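Local coordinates for protein homoaconitase large subunit (Methanocaldococcus jannaschii, PDB 4KP2) that forms the [4Fe-4S] cluster-binding large subunit of a hydro-lyase that interconverts (R)-homocitrate and homoisocitrate through cis-homoaconitate, at residues I307-I320 and I426-K439. Numbering follows the deposited sequence.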
ATOM      1  N   ILE A 307     -10.769 -18.029  23.308  1.00 57.10           N
ATOM      2  CA  ILE A 307     -11.504 -17.851  22.054  1.00 58.36           C
ATOM      3  C   ILE A 307     -13.003 -18.140  22.190  1.00 59.14           C
ATOM      4  O   ILE A 307     -13.823 -17.582  21.458  1.00 64.26           O
ATOM      5  CB  ILE A 307     -10.887 -18.712  20.921  1.00 52.90           C
ATOM      6  CG1 ILE A 307     -11.545 -18.403  19.574  1.00 51.02           C
ATOM      7  CG2 ILE A 307     -10.990 -20.193  21.252  1.00 61.14           C
ATOM      8  CD1 ILE A 307     -11.418 -16.960  19.153  1.00 55.36           C
ATOM      9  N   SER A 308     -13.356 -18.988  23.149  1.00 61.26           N
ATOM     10  CA  SER A 308     -14.747 -19.352  23.382  1.00 56.38           C
ATOM     11  C   SER A 308     -15.539 -18.218  24.028  1.00 56.78           C
ATOM     12  O   SER A 308     -16.769 -18.213  23.992  1.00 56.19           O
ATOM     13  CB  SER A 308     -14.828 -20.604  24.258  1.00 65.03           C
ATOM     14  OG  SER A 308     -14.189 -20.394  25.506  1.00 65.38           O
ATOM     15  N   ASP A 309     -14.834 -17.255  24.614  1.00 59.74           N
ATOM     16  CA  ASP A 309     -15.491 -16.168  25.333  1.00 56.96           C
ATOM     17  C   ASP A 309     -15.717 -14.918  24.485  1.00 59.62           C
ATOM     18  O   ASP A 309     -16.427 -14.003  24.904  1.00 64.76           O
ATOM     19  CB  ASP A 309     -14.707 -15.809  26.596  1.00 58.16           C
ATOM     20  CG  ASP A 309     -14.911 -16.812  27.712  1.00 66.46           C
ATOM     21  OD1 ASP A 309     -15.399 -17.927  27.429  1.00 62.95           O
ATOM     22  OD2 ASP A 309     -14.581 -16.483  28.871  1.00 69.17           O
ATOM     23  N   VAL A 310     -15.113 -14.876  23.301  1.00 59.90           N
ATOM     24  CA  VAL A 310     -15.273 -13.728  22.414  1.00 60.01           C
ATOM     25  C   VAL A 310     -15.733 -14.143  21.021  1.00 55.92           C
ATOM     26  O   VAL A 310     -15.780 -13.322  20.105  1.00 55.59           O
ATOM     27  CB  VAL A 310     -13.968 -12.917  22.290  1.00 57.22           C
ATOM     28  CG1 VAL A 310     -13.581 -12.323  23.636  1.00 50.77           C
ATOM     29  CG2 VAL A 310     -12.850 -13.787  21.739  1.00 59.18           C
ATOM     30  N   GLU A 311     -16.076 -15.417  20.867  1.00 57.73           N
ATOM     31  CA  GLU A 311     -16.528 -15.923  19.579  1.00 56.45           C
ATOM     32  C   GLU A 311     -17.906 -15.380  19.217  1.00 56.50           C
ATOM     33  O   GLU A 311     -18.880 -15.595  19.940  1.00 56.24           O
ATOM     34  CB  GLU A 311     -16.542 -17.451  19.571  1.00 56.95           C
ATOM     35  CG  GLU A 311     -16.897 -18.049  18.224  1.00 52.73           C
ATOM     36  CD  GLU A 311     -16.700 -19.548  18.185  1.00 63.33           C
ATOM     37  OE1 GLU A 311     -16.297 -20.120  19.218  1.00 72.87           O
ATOM     38  OE2 GLU A 311     -16.946 -20.153  17.120  1.00 64.38           O
ATOM     39  N   GLY A 312     -17.977 -14.672  18.095  1.00 57.68           N
ATOM     40  CA  GLY A 312     -19.223 -14.080  17.642  1.00 61.42           C
ATOM     41  C   GLY A 312     -19.120 -12.572  17.542  1.00 58.69           C
ATOM     42  O   GLY A 312     -20.040 -11.904  17.067  1.00 53.14           O
ATOM     43  N   THR A 313     -17.991 -12.035  17.993  1.00 56.87           N
ATOM     44  CA  THR A 313     -17.757 -10.597  17.972  1.00 59.64           C
ATOM     45  C   THR A 313     -17.614 -10.084  16.544  1.00 59.36           C
ATOM     46  O   THR A 313     -16.745 -10.533  15.796  1.00 57.23           O
ATOM     47  CB  THR A 313     -16.496 -10.220  18.771  1.00 54.92           C
ATOM     48  OG1 THR A 313     -16.610 -10.716  20.110  1.00 57.51           O
ATOM     49  CG2 THR A 313     -16.317  -8.711  18.805  1.00 51.11           C
ATOM     50  N   GLU A 314     -18.471  -9.140  16.173  1.00 60.55           N
ATOM     51  CA  GLU A 314     -18.451  -8.570  14.832  1.00 64.63           C
ATOM     52  C   GLU A 314     -17.208  -7.722  14.598  1.00 58.72           C
ATOM     53  O   GLU A 314     -16.911  -6.811  15.372  1.00 58.40           O
ATOM     54  CB  GLU A 314     -19.704  -7.726  14.591  1.00 65.64           C
ATOM     55  CG  GLU A 314     -19.697  -6.989  13.262  1.00 75.78           C
ATOM     56  CD  GLU A 314     -20.834  -5.997  13.140  1.00 84.73           C
ATOM     57  OE1 GLU A 314     -21.700  -5.970  14.042  1.00 86.21           O
ATOM     58  OE2 GLU A 314     -20.862  -5.242  12.145  1.00 87.02           O
ATOM     59  N   ILE A 315     -16.484  -8.026  13.526  1.00 57.10           N
ATOM     60  CA  ILE A 315     -15.320  -7.236  13.138  1.00 62.24           C
ATOM     61  C   ILE A 315     -15.544  -6.553  11.793  1.00 60.83           C
ATOM     62  O   ILE A 315     -16.250  -7.074  10.930  1.00 63.87           O
ATOM     63  CB  ILE A 315     -14.033  -8.090  13.099  1.00 58.44           C
ATOM     64  CG1 ILE A 315     -14.288  -9.432  12.409  1.00 55.76           C
ATOM     65  CG2 ILE A 315     -13.509  -8.325  14.504  1.00 56.68           C
ATOM     66  CD1 ILE A 315     -14.003  -9.430  10.923  1.00 61.42           C
ATOM     67  N   ASN A 316     -14.940  -5.382  11.621  1.00 56.39           N
ATOM     68  CA  ASN A 316     -15.109  -4.611  10.396  1.00 58.48           C
ATOM     69  C   ASN A 316     -13.827  -4.530   9.576  1.00 59.20           C
ATOM     70  O   ASN A 316     -13.853  -4.153   8.405  1.00 61.66           O
ATOM     71  CB  ASN A 316     -15.615  -3.205  10.719  1.00 57.08           C
ATOM     72  CG  ASN A 316     -16.814  -3.215  11.645  1.00 61.93           C
ATOM     73  OD1 ASN A 316     -16.769  -2.654  12.740  1.00 57.64           O
ATOM     74  ND2 ASN A 316     -17.894  -3.855  11.211  1.00 63.25           N
ATOM     75  N   GLN A 317     -12.707  -4.883  10.197  1.00 58.28           N
ATOM     76  CA  GLN A 317     -11.415  -4.849   9.523  1.00 57.54           C
ATOM     77  C   GLN A 317     -10.459  -5.863  10.144  1.00 54.41           C
ATOM     78  O   GLN A 317     -10.515  -6.128  11.342  1.00 59.05           O
ATOM     79  CB  GLN A 317     -10.813  -3.442   9.591  1.00 59.72           C
ATOM     80  CG  GLN A 317      -9.531  -3.265   8.789  1.00 56.84           C
ATOM     81  CD  GLN A 317      -8.973  -1.860   8.874  1.00 52.09           C
ATOM     82  OE1 GLN A 317      -9.243  -1.020   8.017  1.00 63.48           O
ATOM     83  NE2 GLN A 317      -8.183  -1.598   9.909  1.00 49.93           N
ATOM     84  N   VAL A 318      -9.594  -6.443   9.320  1.00 47.70           N
ATOM     85  CA  VAL A 318      -8.596  -7.387   9.808  1.00 48.52           C
ATOM     86  C   VAL A 318      -7.227  -7.062   9.232  1.00 49.34           C
ATOM     87  O   VAL A 318      -7.061  -6.976   8.017  1.00 50.09           O
ATOM     88  CB  VAL A 318      -8.956  -8.841   9.445  1.00 50.49           C
ATOM     89  CG1 VAL A 318      -7.834  -9.781   9.853  1.00 50.00           C
ATOM     90  CG2 VAL A 318     -10.265  -9.251  10.105  1.00 53.14           C
ATOM     91  N   PHE A 319      -6.248  -6.873  10.109  1.00 49.86           N
ATOM     92  CA  PHE A 319      -4.884  -6.616   9.669  1.00 44.07           C
ATOM     93  C   PHE A 319      -3.953  -7.775  10.004  1.00 45.93           C
ATOM     94  O   PHE A 319      -3.961  -8.291  11.121  1.00 52.75           O
ATOM     95  CB  PHE A 319      -4.345  -5.321  10.274  1.00 50.20           C
ATOM     96  CG  PHE A 319      -2.880  -5.112  10.032  1.00 52.12           C
ATOM     97  CD1 PHE A 319      -2.394  -4.949   8.746  1.00 47.80           C
ATOM     98  CD2 PHE A 319      -1.986  -5.081  11.090  1.00 51.19           C
ATOM     99  CE1 PHE A 319      -1.047  -4.761   8.516  1.00 50.51           C
ATOM    100  CE2 PHE A 319      -0.636  -4.889  10.868  1.00 48.44           C
ATOM    101  CZ  PHE A 319      -0.166  -4.728   9.581  1.00 53.46           C
ATOM    102  N   ILE A 320      -3.151  -8.176   9.023  1.00 43.57           N
ATOM    103  CA  ILE A 320      -2.197  -9.259   9.206  1.00 46.28           C
ATOM    104  C   ILE A 320      -0.823  -8.867   8.683  1.00 47.40           C
ATOM    105  O   ILE A 320      -0.638  -8.686   7.479  1.00 51.02           O
ATOM    106  CB  ILE A 320      -2.645 -10.537   8.473  1.00 44.93           C
ATOM    107  CG1 ILE A 320      -3.986 -11.033   9.017  1.00 47.58           C
ATOM    108  CG2 ILE A 320      -1.586 -11.622   8.601  1.00 51.29           C
ATOM    109  CD1 ILE A 320      -4.495 -12.280   8.328  1.00 43.03           C
ATOM    110  N   ILE A 426      -6.314 -17.078  13.393  1.00 55.85           N
ATOM    111  CA  ILE A 426      -7.618 -16.566  13.794  1.00 57.75           C
ATOM    112  C   ILE A 426      -7.993 -15.324  12.989  1.00 56.78           C
ATOM    113  O   ILE A 426      -9.159 -15.122  12.647  1.00 56.54           O
ATOM    114  CB  ILE A 426      -7.645 -16.235  15.301  1.00 52.68           C
ATOM    115  CG1 ILE A 426      -7.223 -17.456  16.120  1.00 59.91           C
ATOM    116  CG2 ILE A 426      -9.027 -15.766  15.729  1.00 46.14           C
ATOM    117  CD1 ILE A 426      -7.234 -17.222  17.612  1.00 59.86           C
ATOM    118  N   ALA A 427      -6.995 -14.503  12.680  1.00 55.27           N
ATOM    119  CA  ALA A 427      -7.213 -13.287  11.905  1.00 52.98           C
ATOM    120  C   ALA A 427      -7.738 -13.605  10.510  1.00 55.26           C
ATOM    121  O   ALA A 427      -8.639 -12.934  10.006  1.00 58.20           O
ATOM    122  CB  ALA A 427      -5.928 -12.477  11.816  1.00 50.93           C
ATOM    123  N   ALA A 428      -7.173 -14.636   9.892  1.00 52.01           N
ATOM    124  CA  ALA A 428      -7.592 -15.051   8.559  1.00 56.28           C
ATOM    125  C   ALA A 428      -9.000 -15.637   8.580  1.00 60.30           C
ATOM    126  O   ALA A 428      -9.832 -15.302   7.738  1.00 58.16           O
ATOM    127  CB  ALA A 428      -6.607 -16.054   7.981  1.00 50.48           C
ATOM    128  N   ILE A 429      -9.255 -16.511   9.548  1.00 53.02           N
ATOM    129  CA  ILE A 429     -10.554 -17.161   9.684  1.00 56.96           C
ATOM    130  C   ILE A 429     -11.659 -16.145   9.964  1.00 60.18           C
ATOM    131  O   ILE A 429     -12.742 -16.213   9.381  1.00 64.75           O
ATOM    132  CB  ILE A 429     -10.535 -18.219  10.804  1.00 56.26           C
ATOM    133  CG1 ILE A 429      -9.498 -19.299  10.497  1.00 57.66           C
ATOM    134  CG2 ILE A 429     -11.910 -18.844  10.976  1.00 52.14           C
ATOM    135  CD1 ILE A 429      -9.352 -20.327  11.600  1.00 61.30           C
ATOM    136  N   SER A 430     -11.376 -15.199  10.853  1.00 52.33           N
ATOM    137  CA  SER A 430     -12.350 -14.176  11.214  1.00 54.21           C
ATOM    138  C   SER A 430     -12.629 -13.230  10.049  1.00 56.80           C
ATOM    139  O   SER A 430     -13.711 -12.651   9.955  1.00 53.18           O
ATOM    140  CB  SER A 430     -11.877 -13.386  12.434  1.00 51.93           C
ATOM    141  OG  SER A 430     -11.641 -14.246  13.535  1.00 49.09           O
ATOM    142  N   ALA A 431     -11.648 -13.078   9.165  1.00 53.89           N
ATOM    143  CA  ALA A 431     -11.816 -12.256   7.973  1.00 56.44           C
ATOM    144  C   ALA A 431     -12.726 -12.957   6.972  1.00 55.42           C
ATOM    145  O   ALA A 431     -13.414 -12.310   6.182  1.00 51.72           O
ATOM    146  CB  ALA A 431     -10.467 -11.954   7.343  1.00 51.35           C
ATOM    147  N   VAL A 432     -12.724 -14.285   7.013  1.00 56.28           N
ATOM    148  CA  VAL A 432     -13.556 -15.087   6.125  1.00 54.17           C
ATOM    149  C   VAL A 432     -15.015 -15.063   6.563  1.00 54.62           C
ATOM    150  O   VAL A 432     -15.914 -14.845   5.750  1.00 58.93           O
ATOM    151  CB  VAL A 432     -13.071 -16.550   6.073  1.00 55.40           C
ATOM    152  CG1 VAL A 432     -14.057 -17.417   5.306  1.00 60.24           C
ATOM    153  CG2 VAL A 432     -11.690 -16.630   5.446  1.00 52.12           C
ATOM    154  N   LYS A 433     -15.245 -15.279   7.854  1.00 56.36           N
ATOM    155  CA  LYS A 433     -16.602 -15.401   8.377  1.00 63.87           C
ATOM    156  C   LYS A 433     -17.184 -14.070   8.850  1.00 60.28           C
ATOM    157  O   LYS A 433     -18.377 -13.976   9.137  1.00 59.70           O
ATOM    158  CB  LYS A 433     -16.646 -16.433   9.504  1.00 57.86           C
ATOM    159  CG  LYS A 433     -16.096 -17.792   9.106  1.00 49.91           C
ATOM    160  CD  LYS A 433     -16.407 -18.847  10.152  1.00 61.54           C
ATOM    161  CE  LYS A 433     -17.902 -19.091  10.259  1.00 61.40           C
ATOM    162  NZ  LYS A 433     -18.221 -20.103  11.303  1.00 62.01           N
ATOM    163  N   GLY A 434     -16.340 -13.047   8.932  1.00 62.34           N
ATOM    164  CA  GLY A 434     -16.794 -11.712   9.281  1.00 54.82           C
ATOM    165  C   GLY A 434     -16.915 -11.460  10.771  1.00 54.76           C
ATOM    166  O   GLY A 434     -17.339 -10.383  11.192  1.00 55.71           O
ATOM    167  N   TYR A 435     -16.547 -12.451  11.574  1.00 52.23           N
ATOM    168  CA  TYR A 435     -16.578 -12.300  13.023  1.00 59.80           C
ATOM    169  C   TYR A 435     -15.483 -13.130  13.682  1.00 54.59           C
ATOM    170  O   TYR A 435     -15.006 -14.108  13.107  1.00 51.89           O
ATOM    171  CB  TYR A 435     -17.953 -12.677  13.584  1.00 64.03           C
ATOM    172  CG  TYR A 435     -18.321 -14.135  13.416  1.00 62.52           C
ATOM    173  CD1 TYR A 435     -18.909 -14.595  12.243  1.00 56.87           C
ATOM    174  CD2 TYR A 435     -18.091 -15.052  14.436  1.00 61.43           C
ATOM    175  CE1 TYR A 435     -19.250 -15.927  12.090  1.00 56.81           C
ATOM    176  CE2 TYR A 435     -18.429 -16.381  14.291  1.00 64.67           C
ATOM    177  CZ  TYR A 435     -19.008 -16.814  13.117  1.00 66.11           C
ATOM    178  OH  TYR A 435     -19.344 -18.140  12.973  1.00 66.11           O
ATOM    179  N   ILE A 436     -15.087 -12.729  14.887  1.00 57.04           N
ATOM    180  CA  ILE A 436     -14.045 -13.433  15.625  1.00 59.22           C
ATOM    181  C   ILE A 436     -14.458 -14.869  15.919  1.00 54.83           C
ATOM    182  O   ILE A 436     -15.362 -15.117  16.716  1.00 56.31           O
ATOM    183  CB  ILE A 436     -13.713 -12.725  16.951  1.00 53.06           C
ATOM    184  CG1 ILE A 436     -13.245 -11.292  16.687  1.00 50.94           C
ATOM    185  CG2 ILE A 436     -12.653 -13.501  17.717  1.00 53.52           C
ATOM    186  CD1 ILE A 436     -12.858 -10.536  17.938  1.00 53.44           C
ATOM    187  N   THR A 437     -13.793 -15.814  15.265  1.00 55.60           N
ATOM    188  CA  THR A 437     -14.109 -17.223  15.438  1.00 59.95           C
ATOM    189  C   THR A 437     -12.859 -18.084  15.329  1.00 55.95           C
ATOM    190  O   THR A 437     -11.759 -17.576  15.112  1.00 53.07           O
ATOM    191  CB  THR A 437     -15.139 -17.699  14.401  1.00 60.76           C
ATOM    192  OG1 THR A 437     -15.358 -19.108  14.552  1.00 64.30           O
ATOM    193  CG2 THR A 437     -14.644 -17.417  12.994  1.00 53.43           C
ATOM    194  N   ASN A 438     -13.038 -19.392  15.474  1.00 57.52           N
ATOM    195  CA  ASN A 438     -11.915 -20.317  15.449  1.00 58.19           C
ATOM    196  C   ASN A 438     -12.112 -21.429  14.426  1.00 61.66           C
ATOM    197  O   ASN A 438     -11.167 -22.127  14.063  1.00 53.28           O
ATOM    198  CB  ASN A 438     -11.700 -20.914  16.839  1.00 64.41           C
ATOM    199  CG  ASN A 438     -10.315 -21.493  17.012  1.00 68.40           C
ATOM    200  OD1 ASN A 438      -9.379 -21.110  16.309  1.00 71.50           O
ATOM    201  ND2 ASN A 438     -10.172 -22.419  17.951  1.00 70.05           N
ATOM    202  N   LYS A 439     -13.348 -21.587  13.963  1.00 61.69           N
ATOM    203  CA  LYS A 439     -13.683 -22.633  13.003  1.00 67.40           C
ATOM    204  C   LYS A 439     -14.061 -22.047  11.646  1.00 58.80           C
ATOM    205  O   LYS A 439     -13.753 -22.622  10.604  1.00 51.51           O
ATOM    206  CB  LYS A 439     -14.825 -23.499  13.539  1.00 73.69           C
ATOM    207  CG  LYS A 439     -14.511 -24.179  14.862  1.00 64.98           C
ATOM    208  CD  LYS A 439     -15.730 -24.889  15.427  1.00 76.76           C
ATOM    209  CE  LYS A 439     -16.841 -23.905  15.756  1.00 77.50           C
ATOM    210  NZ  LYS A 439     -18.019 -24.582  16.365  1.00 67.94           N
TER
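Ile-436 projects into the bend of 307-320, its branches spreading over Ile-307, Val-310, Thr-313 and Ile-315. Its CG2, anti to the backbone N, meets Ile-307 CD1 and Val-310 CG2, whereas CG1 leads the other way, to Ile-315 CG2 at 3.7 Å, and its terminal CD1 runs alongside Thr-313, 3.7 Å from CB. The backbone of Ile-436 bonds to the turn through both its N, which donates to Thr-313 O (2.9 Å), and its O, which accepts from Gly-312 N (3.0 Å). Thr-313 OG1 turns back to Val-310 O, bracing the type II turn. From within the same turn, the extended Glu-311 chain brings OE2 to Thr-437 OG1 (3.2 Å), which donates from above the carboxylate plane and itself accepts from Lys-439 N in an ST turn. In Ile-315, chi1 of 44° puts CG1 near Gly-434 O, and chi2 then carries CD1 to Ser-430 O (3.4 Å) in the last turn of the helix. Farther along, Val-318 straddles Ala-427 and Ala-431, and Ile-320 CG1 meets Ala-427 CB (3.7 Å); the small alanines probably allow the helix its close approach, roughly antiparallel to central strand 317-320, their axes 8.5 Å apart. Apolar packing alone thus carries the helix-on-strand part, whereas buried Ile-436 and polar bonds together join the C-terminal tail to the loop leading into strand 317-320.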